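Local coordinates for tegumental protein 20.8 kDa (Clonorchis sinensis, PDB 5X2D) that probably binds calcium as a whole protein and is represented here by its dynein light chain-like domain, at residues A[1-4]-A[5-9]; A[21-24]-A[25-29]; A[40-43]-A[44-48]. One frame throughout, in Å; residues are numbered along the deposited sequence.

Contact 1 of 3, residues A[1-4]-A[5-9]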
loop_
_atom_site.group_PDB
_atom_site.type_symbol
_atom_site.label_atom_id
_atom_site.label_comp_id
_atom_site.label_asym_id
_atom_site.label_seq_id
_atom_site.Cartn_x
_atom_site.Cartn_y
_atom_site.Cartn_z
ATOM N N PRO A 1 2.522 26.035 -13.601
ATOM C CA PRO A 1 1.759 26.326 -12.381
ATOM C C PRO A 1 2.266 25.569 -11.160
ATOM O O PRO A 1 3.477 25.357 -11.028
ATOM C CB PRO A 1 0.334 25.877 -12.742
ATOM C CG PRO A 1 0.352 25.658 -14.281
ATOM C CD PRO A 1 1.672 26.167 -14.792
ATOM N N SER A 2 1.341 25.178 -10.284
ATOM C CA SER A 2 1.672 24.442 -9.066
ATOM C C SER A 2 0.511 23.575 -8.572
ATOM O O SER A 2 -0.588 23.597 -9.126
ATOM C CB SER A 2 2.069 25.419 -7.948
ATOM O OG SER A 2 2.467 24.744 -6.764
ATOM N N LEU A 3 0.777 22.800 -7.525
ATOM C CA LEU A 3 -0.244 21.974 -6.882
ATOM C C LEU A 3 -1.095 22.776 -5.913
ATOM O O LEU A 3 -0.582 23.622 -5.184
ATOM C CB LEU A 3 0.379 20.799 -6.134
ATOM C CG LEU A 3 0.783 19.592 -6.970
ATOM C CD1 LEU A 3 1.261 18.514 -6.032
ATOM C CD2 LEU A 3 -0.403 19.105 -7.787
ATOM N N PRO A 4 -2.401 22.505 -5.898
ATOM C CA PRO A 4 -3.264 23.142 -4.910
ATOM C C PRO A 4 -2.691 22.946 -3.497
ATOM O O PRO A 4 -1.970 21.966 -3.264
ATOM C CB PRO A 4 -4.595 22.404 -5.099
ATOM C CG PRO A 4 -4.582 21.969 -6.510
ATOM C CD PRO A 4 -3.152 21.590 -6.776
ATOM N N PRO A 5 -2.935 23.907 -2.590
ATOM C CA PRO A 5 -2.400 23.806 -1.227
ATOM C C PRO A 5 -2.976 22.643 -0.414
ATOM O O PRO A 5 -2.286 22.126 0.469
ATOM C CB PRO A 5 -2.775 25.152 -0.606
ATOM C CG PRO A 5 -3.866 25.695 -1.469
ATOM C CD PRO A 5 -3.578 25.208 -2.841
ATOM N N GLU A 6 -4.203 22.228 -0.719
ATOM C CA GLU A 6 -4.823 21.097 -0.024
ATOM C C GLU A 6 -3.966 19.848 -0.121
ATOM O O GLU A 6 -3.879 19.082 0.836
ATOM C CB GLU A 6 -6.215 20.770 -0.586
ATOM C CG GLU A 6 -7.158 21.935 -0.840
ATOM C CD GLU A 6 -6.917 22.605 -2.172
ATOM O OE1 GLU A 6 -5.741 22.887 -2.471
ATOM O OE2 GLU A 6 -7.885 22.810 -2.938
ATOM N N ILE A 7 -3.341 19.647 -1.279
ATOM C CA ILE A 7 -2.522 18.467 -1.507
ATOM C C ILE A 7 -1.127 18.563 -0.915
ATOM O O ILE A 7 -0.347 19.448 -1.250
ATOM C CB ILE A 7 -2.432 18.166 -3.009
ATOM C CG1 ILE A 7 -3.685 17.403 -3.425
ATOM C CG2 ILE A 7 -1.219 17.302 -3.329
ATOM C CD1 ILE A 7 -4.010 17.543 -4.834
ATOM N N ILE A 8 -0.823 17.615 -0.036
ATOM C CA ILE A 8 0.487 17.539 0.576
ATOM C C ILE A 8 1.183 16.295 0.056
ATOM O O ILE A 8 0.804 15.170 0.391
ATOM C CB ILE A 8 0.424 17.481 2.117
ATOM C CG1 ILE A 8 -0.146 18.778 2.690
ATOM C CG2 ILE A 8 1.801 17.155 2.697
ATOM C CD1 ILE A 8 -1.624 18.737 2.942
ATOM N N VAL A 9 2.205 16.516 -0.762
ATOM C CA VAL A 9 2.919 15.446 -1.421
ATOM C C VAL A 9 3.772 14.662 -0.422
ATOM O O VAL A 9 4.521 15.244 0.363
ATOM C CB VAL A 9 3.814 15.994 -2.549
ATOM C CG1 VAL A 9 4.427 14.836 -3.347
ATOM C CG2 VAL A 9 3.004 16.878 -3.462
HETATM O O HOH W 1 0.057 21.857 -1.430
#
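Ile7 and Leu3 meet across a tight bend of the chain, where the N-terminal residues fold back beside the start of the first strand. Ile7 CB lies 3.8 Å from Pro4 O, the carbonyl that the bend closes over. From CB the side chain divides. CG2 stands anti to the backbone N (chi1 -82° places CG1 beside that N) and meets Leu3 CD1 at 3.9 Å. The two side chains pass at a slant. On the other branch, CG1 carries CD1 to helix 16-29, where CD1 packs on Ala23 and Ile27. Leu3 CD1 has a second partner. It touches Val9 CG2 at 3.5 Å, with the leucine and valine side chains roughly perpendicular. One methyl of Leu3 therefore serves two residues of the strand, while the residue as a whole also packs on Gln19 and Ile20 of the helix.

The bend itself spans Pro4 to Ile7. Ile7 N gives a weak bond to Pro4 O, 3.3 Å long with an angle of 138° at the hydrogen. A water lies 2.7 Å from Pro4 O. The bent side chain of Glu6 brings OE1 toward Pro4 CB, but the closeness of that approach is doubtful.

Pro5 and Glu6 both have helical backbone angles. Together with the Pro4 to Ile7 bond this is a type III beta turn. It leads into strand 7-13, an outermost strand, within this chain, of the antiparallel sheet in this dynein light chain-like fold.

Contact 2 of 3, residues A[21-24]-A[25-29]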
loop_
_atom_site.group_PDB
_atom_site.type_symbol
_atom_site.label_atom_id
_atom_site.label_comp_id
_atom_site.label_asym_id
_atom_site.label_seq_id
_atom_site.Cartn_x
_atom_site.Cartn_y
_atom_site.Cartn_z
ATOM N N LYS A 21 -2.806 16.809 -12.704
ATOM C CA LYS A 21 -4.088 16.358 -13.250
ATOM C C LYS A 21 -4.695 15.272 -12.382
ATOM O O LYS A 21 -5.910 15.056 -12.411
ATOM C CB LYS A 21 -3.983 15.795 -14.681
ATOM C CG LYS A 21 -2.822 16.201 -15.567
ATOM C CD LYS A 21 -3.092 15.669 -16.995
ATOM C CE LYS A 21 -1.847 15.560 -17.866
ATOM N NZ LYS A 21 -1.477 16.919 -18.342
ATOM N N ILE A 22 -3.860 14.622 -11.579
ATOM C CA ILE A 22 -4.358 13.758 -10.527
ATOM C C ILE A 22 -5.041 14.612 -9.453
ATOM O O ILE A 22 -6.077 14.207 -8.914
ATOM C CB ILE A 22 -3.235 12.884 -9.965
ATOM C CG1 ILE A 22 -3.070 11.649 -10.864
ATOM C CG2 ILE A 22 -3.523 12.485 -8.528
ATOM C CD1 ILE A 22 -1.775 10.867 -10.676
ATOM N N ALA A 23 -4.476 15.790 -9.158
ATOM C CA ALA A 23 -5.107 16.735 -8.215
ATOM C C ALA A 23 -6.513 17.091 -8.679
ATOM O O ALA A 23 -7.502 16.865 -7.974
ATOM C CB ALA A 23 -4.294 17.990 -8.078
ATOM N N ARG A 24 -6.563 17.641 -9.890
ATOM C CA ARG A 24 -7.788 18.041 -10.573
ATOM C C ARG A 24 -8.919 17.009 -10.547
ATOM O O ARG A 24 -10.060 17.346 -10.251
ATOM C CB ARG A 24 -7.437 18.340 -12.033
ATOM C CG ARG A 24 -7.615 19.774 -12.497
ATOM C CD ARG A 24 -9.079 20.069 -12.794
ATOM N NE ARG A 24 -9.254 21.377 -13.423
ATOM C CZ ARG A 24 -10.398 21.812 -13.945
ATOM N NH1 ARG A 24 -11.483 21.052 -13.898
ATOM N NH2 ARG A 24 -10.459 23.016 -14.497
ATOM N N GLU A 25 -8.601 15.757 -10.863
ATOM C CA GLU A 25 -9.613 14.719 -10.932
ATOM C C GLU A 25 -10.034 14.265 -9.534
ATOM O O GLU A 25 -11.205 13.949 -9.295
ATOM C CB GLU A 25 -9.087 13.530 -11.760
ATOM C CG GLU A 25 -10.021 12.334 -11.850
ATOM C CD GLU A 25 -11.194 12.589 -12.797
ATOM O OE1 GLU A 25 -11.204 13.662 -13.463
ATOM O OE2 GLU A 25 -12.089 11.706 -12.891
ATOM N N THR A 26 -9.077 14.270 -8.611
ATOM C CA THR A 26 -9.292 13.768 -7.251
ATOM C C THR A 26 -10.076 14.684 -6.300
ATOM O O THR A 26 -11.084 14.281 -5.732
ATOM C CB THR A 26 -7.941 13.501 -6.582
ATOM O OG1 THR A 26 -7.236 12.525 -7.341
ATOM C CG2 THR A 26 -8.104 13.011 -5.162
ATOM N N ILE A 27 -9.632 15.927 -6.168
ATOM C CA ILE A 27 -10.134 16.808 -5.120
ATOM C C ILE A 27 -11.647 17.026 -5.142
ATOM O O ILE A 27 -12.269 17.081 -4.082
ATOM C CB ILE A 27 -9.443 18.188 -5.158
ATOM C CG1 ILE A 27 -7.935 18.031 -5.069
ATOM C CG2 ILE A 27 -9.835 19.007 -3.970
ATOM C CD1 ILE A 27 -7.207 19.264 -5.470
ATOM N N PRO A 28 -12.254 17.169 -6.335
ATOM C CA PRO A 28 -13.714 17.288 -6.234
ATOM C C PRO A 28 -14.452 16.019 -5.772
ATOM O O PRO A 28 -15.330 16.138 -4.918
ATOM C CB PRO A 28 -14.127 17.669 -7.663
ATOM C CG PRO A 28 -12.991 17.231 -8.528
ATOM C CD PRO A 28 -11.775 17.462 -7.697
ATOM N N ILE A 29 -14.125 14.843 -6.298
ATOM C CA ILE A 29 -14.931 13.668 -5.968
ATOM C C ILE A 29 -14.430 12.830 -4.782
ATOM O O ILE A 29 -15.165 11.976 -4.277
ATOM C CB ILE A 29 -15.092 12.733 -7.194
ATOM C CG1 ILE A 29 -13.736 12.322 -7.767
ATOM C CG2 ILE A 29 -15.883 13.441 -8.281
ATOM C CD1 ILE A 29 -13.820 11.173 -8.748
#
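Ile22 O is gripped twice by Thr26. The hydroxyl donates to it from OG1 at 2.6 Å, and the backbone N of Thr26 donates to it at 3.0 Å. The two donors come from opposite faces of the carbonyl plane, each tilted 29° from it. The hydroxyl can do this because chi1 of -60° sets OG1 beside the residue's own N, facing back up the helix. The side chains of Ile22 and Thr26 lie next to each other and point the same way, and Ile22 CG2 is 3.9 Å from Thr26 OG1. Both residues are buried between helix 36-54 and the sheet. Ile22 packs on Phe54, Phe79 and Phe81, and Thr26 on Leu46 and Phe81.

The next turn is regular. Ile27 N reaches Ala23 O at 2.9 Å with an almost straight N-H direction (176°). Ile27 curls back over the same residue: its CD1 lies 4.1 Å from Ala23 CB, and its CG1 lies over Ala23 O. These two side chains cover the face of the helix that meets Pro4 and Ile7. Glu25 N bonds to Lys21 O at 3.2 Å.

At Pro28 the ladder misses a rung. The proline N has no hydrogen, and its ring atom CD sits 3.1 Å from Arg24 O instead. The helix is kinked there.

Thr26 is therefore a buried polar residue whose hydroxyl proton is spent within its own helix. It can probably sit among aromatic and aliphatic neighbours without seeking a distant acceptor.

Contact 3 of 3, residues A[40-43]-A[44-48]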
loop_
_atom_site.group_PDB
_atom_site.type_symbol
_atom_site.label_atom_id
_atom_site.label_comp_id
_atom_site.label_asym_id
_atom_site.label_seq_id
_atom_site.Cartn_x
_atom_site.Cartn_y
_atom_site.Cartn_z
ATOM N N GLY A 40 -14.494 2.028 -2.169
ATOM C CA GLY A 40 -14.210 0.829 -2.926
ATOM C C GLY A 40 -14.307 1.121 -4.404
ATOM O O GLY A 40 -13.417 0.749 -5.165
ATOM N N ARG A 41 -15.386 1.784 -4.821
ATOM C CA ARG A 41 -15.508 2.144 -6.230
ATOM C C ARG A 41 -15.029 3.559 -6.514
ATOM O O ARG A 41 -15.036 3.966 -7.660
ATOM C CB ARG A 41 -16.948 1.995 -6.736
ATOM C CG ARG A 41 -17.118 0.866 -7.747
ATOM C CD ARG A 41 -18.355 1.046 -8.620
ATOM N NE ARG A 41 -18.316 2.273 -9.416
ATOM C CZ ARG A 41 -19.375 2.777 -10.044
ATOM N NH1 ARG A 41 -20.537 2.144 -9.975
ATOM N NH2 ARG A 41 -19.281 3.897 -10.748
ATOM N N LEU A 42 -14.554 4.278 -5.495
ATOM C CA LEU A 42 -13.838 5.543 -5.714
ATOM C C LEU A 42 -12.442 5.299 -6.247
ATOM O O LEU A 42 -11.979 5.963 -7.191
ATOM C CB LEU A 42 -13.701 6.366 -4.437
ATOM C CG LEU A 42 -12.767 7.575 -4.639
ATOM C CD1 LEU A 42 -13.346 8.665 -5.556
ATOM C CD2 LEU A 42 -12.268 8.126 -3.330
ATOM N N THR A 43 -11.747 4.387 -5.578
ATOM C CA THR A 43 -10.425 4.008 -6.005
ATOM C C THR A 43 -10.568 3.603 -7.453
ATOM O O THR A 43 -9.831 4.079 -8.305
ATOM C CB THR A 43 -9.854 2.848 -5.175
ATOM O OG1 THR A 43 -10.687 1.693 -5.336
ATOM C CG2 THR A 43 -9.786 3.221 -3.711
ATOM N N GLU A 44 -11.574 2.775 -7.729
ATOM C CA GLU A 44 -11.788 2.243 -9.070
ATOM C C GLU A 44 -12.024 3.321 -10.133
ATOM O O GLU A 44 -11.419 3.222 -11.202
ATOM C CB GLU A 44 -12.950 1.228 -9.072
ATOM C CG GLU A 44 -12.558 -0.160 -8.549
ATOM C CD GLU A 44 -11.592 -0.899 -9.474
ATOM O OE1 GLU A 44 -11.453 -0.472 -10.643
ATOM O OE2 GLU A 44 -10.957 -1.901 -9.047
ATOM N N ASN A 45 -12.814 4.370 -9.873
ATOM C CA ASN A 45 -12.905 5.392 -10.922
ATOM C C ASN A 45 -11.687 6.324 -10.898
ATOM O O ASN A 45 -11.510 7.113 -11.825
ATOM C CB ASN A 45 -14.190 6.259 -10.879
ATOM C CG ASN A 45 -14.583 6.716 -9.488
ATOM O OD1 ASN A 45 -15.390 6.097 -8.816
ATOM N ND2 ASN A 45 -13.977 7.801 -9.042
ATOM N N LEU A 46 -10.850 6.234 -9.862
ATOM C CA LEU A 46 -9.542 6.891 -9.901
ATOM C C LEU A 46 -8.546 6.093 -10.753
ATOM O O LEU A 46 -7.840 6.661 -11.598
ATOM C CB LEU A 46 -8.987 7.107 -8.485
ATOM C CG LEU A 46 -9.576 8.269 -7.668
ATOM C CD1 LEU A 46 -8.738 8.526 -6.428
ATOM C CD2 LEU A 46 -9.711 9.545 -8.506
ATOM N N LYS A 47 -8.487 4.783 -10.510
ATOM C CA LYS A 47 -7.707 3.875 -11.340
ATOM C C LYS A 47 -8.116 4.048 -12.791
ATOM O O LYS A 47 -7.282 4.236 -13.678
ATOM C CB LYS A 47 -7.907 2.408 -10.932
ATOM C CG LYS A 47 -7.105 1.414 -11.782
ATOM C CD LYS A 47 -7.932 0.173 -12.172
ATOM C CE LYS A 47 -7.099 -1.109 -12.220
ATOM N NZ LYS A 47 -5.853 -1.007 -13.017
ATOM N N SER A 48 -9.420 3.981 -13.022
ATOM C CA SER A 48 -9.945 4.037 -14.370
ATOM C C SER A 48 -9.677 5.400 -14.997
ATOM O O SER A 48 -9.660 5.521 -16.223
ATOM C CB SER A 48 -11.438 3.724 -14.378
ATOM O OG SER A 48 -11.956 3.836 -15.687
#
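Backbone bonds hold Arg41, Leu42 and Thr43 to the turn that follows. Asn45 N bonds to Arg41 O at 3.2 Å, and Leu46 N to Leu42 O at 2.9 Å. Lys47 N bonds to Thr43 O at 2.7 Å with a nearly straight hydrogen (169°). Leu46 N also makes a weak second bond to Thr43 O.

A side-chain bond supplements them. Thr43 OG1 donates to Gly40 O at 2.9 Å, approaching from above the carbonyl plane. A chi1 of 62° puts the hydroxyl between the residue's own N and carbonyl carbon, from where it reaches Gly40 O here. Glu44 CG lies near the same carbonyl, 3.6 Å from Gly40 O.

Apolar contacts are lighter. Leu42 CD1 meets Leu46 CG at 4.3 Å, one turn apart. Both leucines face inward: Leu42 packs on Ile29 of helix 16-29, and Leu46 on Thr26 and on Val60 of strand 58-63. Arg41 CG approaches Glu44 CB at 4.4 Å.

The charged ends of Glu44 and Lys47 have partners outside these residues. Glu44 OE2 accepts a hydrogen bond from Gln71 N of the second subunit, and Lys47 NZ donates to Trp58 O of its own chain. Thr43, Glu44 and Lys47 all pack on Thr70 of the second subunit. The turn thus divides its chemistry: its leucines join helix to core, and Thr43, Glu44 and Lys47 help join the two subunits, Glu44 by a hydrogen bond.

The three contacts follow one another along the chain and cross the domain from one side to the other. Contact 2 is the middle one. It touches contact 1, whose centre is 11 Å away, through Ile7 CD1, which is 3.3 Å from Ala23 CB and 3.7 Å from Ile27 CD1. It touches contact 3, centred 12 Å away, where Thr26 OG1 lies 4.0 Å from Leu46 CD2. Contacts 1 and 3 do not meet. Their nearest atoms are about 10 Å apart, and their centres, about 21 Å apart, lie on opposite sides of the chain's centre. Of the three, contact 3 alone touches the second subunit.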